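Local coordinates for protein ABC transporter (Caldanaerobius, PDB 4G68) that probably serves as the extracellular solute-binding component of an ABC transporter, capturing xylan-derived sugars for uptake by a thermophilic bacterium, at residues 214-220 and 232-238; 227-231 and 422-426. One frame throughout, in Å; residues are numbered along the deposited sequence.

Interaction 1: residues 214-220 and 232-238; sequences EGGVQLT and NQAFTDA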
ATOM      1  N   GLU C 214      15.683   0.962  11.145  1.00 24.50           N
ATOM      2  CA  GLU C 214      16.981   0.404  11.671  1.00 22.66           C
ATOM      3  C   GLU C 214      18.187   0.710  10.778  1.00 25.51           C
ATOM      4  O   GLU C 214      19.297   1.035  11.257  1.00 22.09           O
ATOM      5  CB  GLU C 214      16.935  -1.110  11.879  1.00 23.33           C
ATOM      6  CG  GLU C 214      15.957  -1.671  12.939  1.00 25.07           C
ATOM      7  CD  GLU C 214      16.472  -1.553  14.376  1.00 27.90           C
ATOM      8  OE1 GLU C 214      17.230  -0.595  14.683  1.00 29.57           O
ATOM      9  OE2 GLU C 214      16.071  -2.392  15.225  1.00 27.05           O
ATOM     10  N   GLY C 215      17.982   0.589   9.475  1.00 25.81           N
ATOM     11  CA  GLY C 215      19.090   0.614   8.497  1.00 23.53           C
ATOM     12  C   GLY C 215      19.143   1.852   7.607  1.00 28.47           C
ATOM     13  O   GLY C 215      20.180   2.116   7.019  1.00 27.59           O
ATOM     14  N   GLY C 216      18.036   2.605   7.516  1.00 25.14           N
ATOM     15  CA  GLY C 216      17.856   3.689   6.539  1.00 25.46           C
ATOM     16  C   GLY C 216      17.493   3.254   5.122  1.00 25.24           C
ATOM     17  O   GLY C 216      17.546   2.072   4.825  1.00 20.79           O
ATOM     18  N   VAL C 217      17.155   4.233   4.237  1.00 22.11           N
ATOM     19  CA  VAL C 217      16.640   3.948   2.904  1.00 23.75           C
ATOM     20  C   VAL C 217      17.634   3.276   1.961  1.00 22.76           C
ATOM     21  O   VAL C 217      17.227   2.470   1.077  1.00 20.88           O
ATOM     22  CB  VAL C 217      15.914   5.156   2.224  1.00 23.74           C
ATOM     23  CG1 VAL C 217      16.834   6.320   1.907  1.00 27.54           C
ATOM     24  CG2 VAL C 217      15.112   4.686   1.022  1.00 26.61           C
ATOM     25  N   GLN C 218      18.896   3.723   2.053  1.00 24.60           N
ATOM     26  CA  GLN C 218      19.897   3.285   1.123  1.00 26.29           C
ATOM     27  C   GLN C 218      20.142   1.785   1.327  1.00 27.07           C
ATOM     28  O   GLN C 218      20.296   1.032   0.355  1.00 30.20           O
ATOM     29  CB  GLN C 218      21.213   4.078   1.251  1.00 30.33           C
ATOM     30  CG  GLN C 218      22.145   3.846   0.072  1.00 31.75           C
ATOM     31  CD  GLN C 218      21.417   4.074  -1.256  1.00 36.45           C
ATOM     32  OE1 GLN C 218      20.799   5.128  -1.468  1.00 35.98           O
ATOM     33  NE2 GLN C 218      21.420   3.058  -2.131  1.00 36.34           N
ATOM     34  N   LEU C 219      20.163   1.333   2.572  1.00 25.14           N
ATOM     35  CA  LEU C 219      20.515  -0.059   2.842  1.00 24.91           C
ATOM     36  C   LEU C 219      19.404  -1.038   2.423  1.00 23.55           C
ATOM     37  O   LEU C 219      19.711  -2.157   1.992  1.00 21.13           O
ATOM     38  CB  LEU C 219      20.896  -0.265   4.322  1.00 25.40           C
ATOM     39  CG  LEU C 219      21.119  -1.721   4.821  1.00 26.89           C
ATOM     40  CD1 LEU C 219      22.318  -2.398   4.137  1.00 26.36           C
ATOM     41  CD2 LEU C 219      21.263  -1.764   6.345  1.00 25.93           C
ATOM     42  N   THR C 220      18.118  -0.656   2.645  1.00 21.23           N
ATOM     43  CA  THR C 220      16.990  -1.380   2.110  1.00 21.11           C
ATOM     44  C   THR C 220      17.102  -1.485   0.562  1.00 23.37           C
ATOM     45  O   THR C 220      17.075  -2.598  -0.012  1.00 20.35           O
ATOM     46  CB  THR C 220      15.677  -0.672   2.502  1.00 24.07           C
ATOM     47  OG1 THR C 220      15.385  -0.967   3.885  1.00 20.91           O
ATOM     48  CG2 THR C 220      14.531  -1.130   1.621  1.00 20.29           C
ATOM     49  N   ASN C 232      22.355  -8.844   7.543  1.00 35.65           N
ATOM     50  CA  ASN C 232      23.017  -7.666   8.058  1.00 37.85           C
ATOM     51  C   ASN C 232      22.329  -7.348   9.391  1.00 39.43           C
ATOM     52  O   ASN C 232      21.131  -7.541   9.532  1.00 35.86           O
ATOM     53  CB  ASN C 232      22.824  -6.537   7.038  1.00 41.35           C
ATOM     54  CG  ASN C 232      23.316  -5.188   7.530  1.00 48.73           C
ATOM     55  OD1 ASN C 232      22.793  -4.627   8.521  1.00 49.06           O
ATOM     56  ND2 ASN C 232      24.316  -4.628   6.826  1.00 46.83           N
ATOM     57  N   GLN C 233      23.078  -6.840  10.361  1.00 39.76           N
ATOM     58  CA  GLN C 233      22.542  -6.652  11.728  1.00 39.24           C
ATOM     59  C   GLN C 233      21.261  -5.783  11.790  1.00 36.45           C
ATOM     60  O   GLN C 233      20.290  -6.067  12.562  1.00 32.57           O
ATOM     61  CB  GLN C 233      23.609  -6.032  12.641  1.00 38.63           C
ATOM     62  CG  GLN C 233      23.296  -6.166  14.125  1.00 38.50           C
ATOM     63  CD  GLN C 233      23.167  -7.615  14.536  1.00 39.49           C
ATOM     64  OE1 GLN C 233      22.142  -8.035  15.075  1.00 43.91           O
ATOM     65  NE2 GLN C 233      24.207  -8.395  14.266  1.00 41.72           N
ATOM     66  N   ALA C 234      21.271  -4.716  10.991  1.00 35.57           N
ATOM     67  CA  ALA C 234      20.130  -3.805  10.961  1.00 31.19           C
ATOM     68  C   ALA C 234      18.835  -4.556  10.715  1.00 28.41           C
ATOM     69  O   ALA C 234      17.841  -4.198  11.316  1.00 24.28           O
ATOM     70  CB  ALA C 234      20.321  -2.699   9.928  1.00 30.25           C
ATOM     71  N   PHE C 235      18.872  -5.553   9.818  1.00 26.28           N
ATOM     72  CA  PHE C 235      17.693  -6.320   9.347  1.00 26.58           C
ATOM     73  C   PHE C 235      17.356  -7.431  10.338  1.00 27.40           C
ATOM     74  O   PHE C 235      16.192  -7.720  10.564  1.00 26.51           O
ATOM     75  CB  PHE C 235      17.940  -6.970   7.968  1.00 28.70           C
ATOM     76  CG  PHE C 235      17.834  -6.035   6.784  1.00 29.33           C
ATOM     77  CD1 PHE C 235      17.682  -4.644   6.939  1.00 31.38           C
ATOM     78  CD2 PHE C 235      17.907  -6.545   5.489  1.00 31.44           C
ATOM     79  CE1 PHE C 235      17.581  -3.805   5.827  1.00 31.53           C
ATOM     80  CE2 PHE C 235      17.787  -5.694   4.372  1.00 26.47           C
ATOM     81  CZ  PHE C 235      17.624  -4.346   4.534  1.00 28.11           C
ATOM     82  N   THR C 236      18.379  -8.089  10.883  1.00 25.93           N
ATOM     83  CA  THR C 236      18.167  -9.010  11.994  1.00 24.17           C
ATOM     84  C   THR C 236      17.515  -8.216  13.159  1.00 27.38           C
ATOM     85  O   THR C 236      16.371  -8.549  13.601  1.00 28.22           O
ATOM     86  CB  THR C 236      19.479  -9.710  12.432  1.00 26.54           C
ATOM     87  OG1 THR C 236      20.167 -10.169  11.265  1.00 27.21           O
ATOM     88  CG2 THR C 236      19.192 -10.947  13.308  1.00 20.15           C
ATOM     89  N   ASP C 237      18.194  -7.145  13.586  1.00 28.88           N
ATOM     90  CA  ASP C 237      17.686  -6.212  14.612  1.00 30.03           C
ATOM     91  C   ASP C 237      16.250  -5.774  14.373  1.00 28.60           C
ATOM     92  O   ASP C 237      15.523  -5.640  15.331  1.00 27.03           O
ATOM     93  CB  ASP C 237      18.536  -4.954  14.738  1.00 31.06           C
ATOM     94  CG  ASP C 237      19.844  -5.166  15.536  1.00 35.14           C
ATOM     95  OD1 ASP C 237      20.064  -6.241  16.177  1.00 32.14           O
ATOM     96  OD2 ASP C 237      20.651  -4.195  15.519  1.00 35.27           O
ATOM     97  N   ALA C 238      15.858  -5.528  13.106  1.00 30.64           N
ATOM     98  CA  ALA C 238      14.422  -5.317  12.792  1.00 24.77           C
ATOM     99  C   ALA C 238      13.529  -6.553  13.092  1.00 26.92           C
ATOM    100  O   ALA C 238      12.417  -6.427  13.627  1.00 25.31           O
ATOM    101  CB  ALA C 238      14.225  -4.828  11.350  1.00 26.49           C
TER

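Interaction 2: residues 227-231 and 422-426; sequences KASFD and SKQMQ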
ATOM      1  N   LYS C 227      22.858  -5.336  -4.064  1.00 29.52           N
ATOM      2  CA  LYS C 227      24.123  -4.598  -3.843  1.00 33.30           C
ATOM      3  C   LYS C 227      24.661  -4.800  -2.418  1.00 33.08           C
ATOM      4  O   LYS C 227      25.811  -4.478  -2.128  1.00 33.07           O
ATOM      5  CB  LYS C 227      23.941  -3.089  -4.084  1.00 33.52           C
ATOM      6  CG  LYS C 227      23.597  -2.704  -5.513  1.00 36.50           C
ATOM      7  CD  LYS C 227      24.869  -2.696  -6.358  1.00 41.89           C
ATOM      8  CE  LYS C 227      24.581  -2.236  -7.787  1.00 42.47           C
ATOM      9  NZ  LYS C 227      24.777  -0.776  -8.056  1.00 35.96           N
ATOM     10  N   ALA C 228      23.805  -5.306  -1.540  1.00 33.98           N
ATOM     11  CA  ALA C 228      24.153  -5.647  -0.158  1.00 34.57           C
ATOM     12  C   ALA C 228      23.504  -6.991   0.210  1.00 33.85           C
ATOM     13  O   ALA C 228      22.584  -7.467  -0.453  1.00 29.36           O
ATOM     14  CB  ALA C 228      23.687  -4.543   0.806  1.00 33.93           C
ATOM     15  N   SER C 229      24.019  -7.622   1.258  1.00 33.96           N
ATOM     16  CA  SER C 229      23.407  -8.836   1.766  1.00 34.26           C
ATOM     17  C   SER C 229      22.242  -8.482   2.717  1.00 30.40           C
ATOM     18  O   SER C 229      22.318  -7.498   3.473  1.00 30.85           O
ATOM     19  CB  SER C 229      24.454  -9.657   2.515  1.00 33.14           C
ATOM     20  OG  SER C 229      23.845 -10.754   3.148  1.00 33.50           O
ATOM     21  N   PHE C 230      21.191  -9.298   2.680  1.00 31.05           N
ATOM     22  CA  PHE C 230      20.091  -9.274   3.668  1.00 33.66           C
ATOM     23  C   PHE C 230      20.524  -9.713   5.082  1.00 31.90           C
ATOM     24  O   PHE C 230      19.885  -9.371   6.106  1.00 29.96           O
ATOM     25  CB  PHE C 230      18.959 -10.199   3.223  1.00 31.68           C
ATOM     26  CG  PHE C 230      18.148  -9.667   2.086  1.00 28.91           C
ATOM     27  CD1 PHE C 230      17.179  -8.698   2.301  1.00 24.70           C
ATOM     28  CD2 PHE C 230      18.346 -10.164   0.794  1.00 29.61           C
ATOM     29  CE1 PHE C 230      16.407  -8.234   1.229  1.00 26.46           C
ATOM     30  CE2 PHE C 230      17.590  -9.702  -0.286  1.00 31.25           C
ATOM     31  CZ  PHE C 230      16.620  -8.728  -0.059  1.00 29.63           C
ATOM     32  N   ASP C 231      21.571 -10.520   5.140  1.00 32.36           N
ATOM     33  CA  ASP C 231      22.085 -10.986   6.426  1.00 34.09           C
ATOM     34  C   ASP C 231      22.993  -9.874   6.989  1.00 35.92           C
ATOM     35  O   ASP C 231      24.209  -9.924   6.877  1.00 34.68           O
ATOM     36  CB  ASP C 231      22.846 -12.322   6.258  1.00 35.31           C
ATOM     37  CG  ASP C 231      23.096 -13.029   7.588  1.00 37.36           C
ATOM     38  OD1 ASP C 231      22.616 -12.548   8.640  1.00 40.60           O
ATOM     39  OD2 ASP C 231      23.790 -14.079   7.597  1.00 36.21           O
ATOM     40  N   SER C 422      17.419 -13.823   8.732  1.00 40.43           N
ATOM     41  CA  SER C 422      18.276 -13.036   7.873  1.00 38.58           C
ATOM     42  C   SER C 422      19.132 -13.920   6.981  1.00 41.68           C
ATOM     43  O   SER C 422      19.353 -13.554   5.826  1.00 43.59           O
ATOM     44  CB  SER C 422      19.139 -12.058   8.660  1.00 35.07           C
ATOM     45  OG  SER C 422      18.348 -11.142   9.399  1.00 34.06           O
ATOM     46  N   LYS C 423      19.588 -15.065   7.526  1.00 43.55           N
ATOM     47  CA  LYS C 423      20.336 -16.100   6.773  1.00 42.42           C
ATOM     48  C   LYS C 423      19.542 -16.637   5.596  1.00 39.66           C
ATOM     49  O   LYS C 423      20.075 -16.729   4.476  1.00 42.64           O
ATOM     50  CB  LYS C 423      20.705 -17.287   7.673  1.00 46.99           C
ATOM     51  CG  LYS C 423      21.847 -17.030   8.646  1.00 53.09           C
ATOM     52  CD  LYS C 423      23.202 -17.465   8.083  1.00 52.78           C
ATOM     53  CE  LYS C 423      24.196 -17.712   9.205  1.00 49.77           C
ATOM     54  NZ  LYS C 423      24.829 -16.446   9.664  1.00 54.60           N
ATOM     55  N   GLN C 424      18.287 -17.009   5.871  1.00 36.45           N
ATOM     56  CA  GLN C 424      17.376 -17.522   4.873  1.00 35.52           C
ATOM     57  C   GLN C 424      16.921 -16.462   3.853  1.00 38.94           C
ATOM     58  O   GLN C 424      16.583 -16.815   2.723  1.00 42.28           O
ATOM     59  CB  GLN C 424      16.184 -18.220   5.520  1.00 39.14           C
ATOM     60  CG  GLN C 424      16.555 -19.532   6.196  1.00 42.05           C
ATOM     61  CD  GLN C 424      15.367 -20.291   6.739  1.00 42.71           C
ATOM     62  OE1 GLN C 424      14.358 -20.478   6.047  1.00 50.23           O
ATOM     63  NE2 GLN C 424      15.482 -20.751   7.970  1.00 42.29           N
ATOM     64  N   MET C 425      16.911 -15.182   4.232  1.00 36.52           N
ATOM     65  CA  MET C 425      16.525 -14.107   3.272  1.00 33.45           C
ATOM     66  C   MET C 425      17.631 -14.011   2.233  1.00 35.27           C
ATOM     67  O   MET C 425      17.367 -14.009   1.020  1.00 36.83           O
ATOM     68  CB  MET C 425      16.278 -12.758   3.967  1.00 30.57           C
ATOM     69  CG  MET C 425      14.888 -12.596   4.590  1.00 28.53           C
ATOM     70  SD  MET C 425      13.546 -12.394   3.388  1.00 23.54           S
ATOM     71  CE  MET C 425      14.115 -10.830   2.732  1.00 27.84           C
ATOM     72  N   GLN C 426      18.874 -14.024   2.704  1.00 37.45           N
ATOM     73  CA  GLN C 426      20.024 -13.914   1.815  1.00 38.23           C
ATOM     74  C   GLN C 426      20.242 -15.149   0.914  1.00 41.48           C
ATOM     75  O   GLN C 426      20.510 -14.989  -0.290  1.00 40.83           O
ATOM     76  CB  GLN C 426      21.273 -13.557   2.599  1.00 37.21           C
ATOM     77  CG  GLN C 426      22.548 -13.529   1.779  1.00 37.69           C
ATOM     78  CD  GLN C 426      22.653 -12.330   0.854  1.00 36.66           C
ATOM     79  OE1 GLN C 426      21.834 -11.367   0.895  1.00 32.53           O
ATOM     80  NE2 GLN C 426      23.700 -12.340   0.035  1.00 35.19           N
TER
HETATM   81  O   HOH W   1      17.587 -10.198   6.531  1.00 24.66           O

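Interaction 1: residues 214-220 and 232-238
In this solute-binding protein of the periplasmic-binding-protein class, residues 214-220 hold a bend at G216 between helices 201-215 and 217-224, and residues 232-238 open the next helix, 233-248, which packs against that bend. Helix 201-215 ends at G215; G216 leaves helical geometry with a positive phi (79°), which favours glycine, and at once serves as N-cap of helix 217-224. The nearest pair of CA atoms is G215 and A234, 5.2 Å apart; G215 CA lies 3.8 Å from A234 CB. A CB on G215 would sit tight against A234 and clash with L219 CD2, so a bare CA suits the site. The apolar contacts centre on L219 and F235. L219 CD2 meets A234 CB at 3.8 Å, and L219 CG lies 4.2 Å from F235 CE1. The CA-to-CB bond of F235 points away from 214-220, yet its ring reaches back, its edge 3.9 Å (CZ) from T220 CA; W392 meets the same ring. Polar groups act mainly within the second segment or beyond the pair. N232 caps helix 233-248, its OD1 accepting from A234 N at 2.9 Å; the same OD1 stands 3.9 Å from L219 CD2. The aliphatic part of E214 lies along the helix, CB 3.3 Å from A234 O and CG 3.9 Å from A238 CB, while its carboxylate forms a salt bridge with K241. This is consistent with the carboxylate's place beside a carbonyl that cannot donate to it: E214 OE2 is 3.3 Å from D237 O.

Interaction 2: residues 227-231 and 422-426
F230 N donates to Q426 OE1 at 2.8 Å (N-H...O angle 153°), the strongest bond between the loop 227-231, which links helices 217-224 and 233-248, and the C-terminal helix 418-429. The loop is shaped by an ST turn, in which S229 OG accepts from D231 N at 3.0 Å. Q426 OE1 also bonds N430, so one amide oxygen joins the loop to the end of the modelled chain. Farther out, D231 OD2 and K423 NZ form a salt bridge at 3.3 Å, its hydrogen bond weak. A water donates to F230 O (2.5 Å) and makes a weak link to S422 OG (3.1 Å), whose stronger partner is T236. Around these bonds the backbones run close, with D231 CA 4.6 Å from S422 CA. The buried F230 ring, which also touches A223 and L224, takes the methyl of M425 over one face in a CH-pi contact: M425 CE lies 4.0 Å from the ring centroid, 25° off its normal.

Following the chain, helix 201-215 bends at G216 into helix 217-224, the loop 227-231 comes next, and helix 233-248 then folds back so that interaction 1 closes a short loop with only 11 residues between its segments. Interaction 2 has 190 intervening residues and brings helix 418-429 back to that loop. The segments alternate, so the two contacts cross: 227-231 leaves from within the first closure, and its partner arrives long after it. Their centres are 10 Å apart. T236 OG1 and S422 OG, 2.8 Å apart in a probable hydrogen bond, join them directly, and F235 CD2 packs 3.5 Å from F230 O. Together they tie the C-terminal helix to this helical cluster.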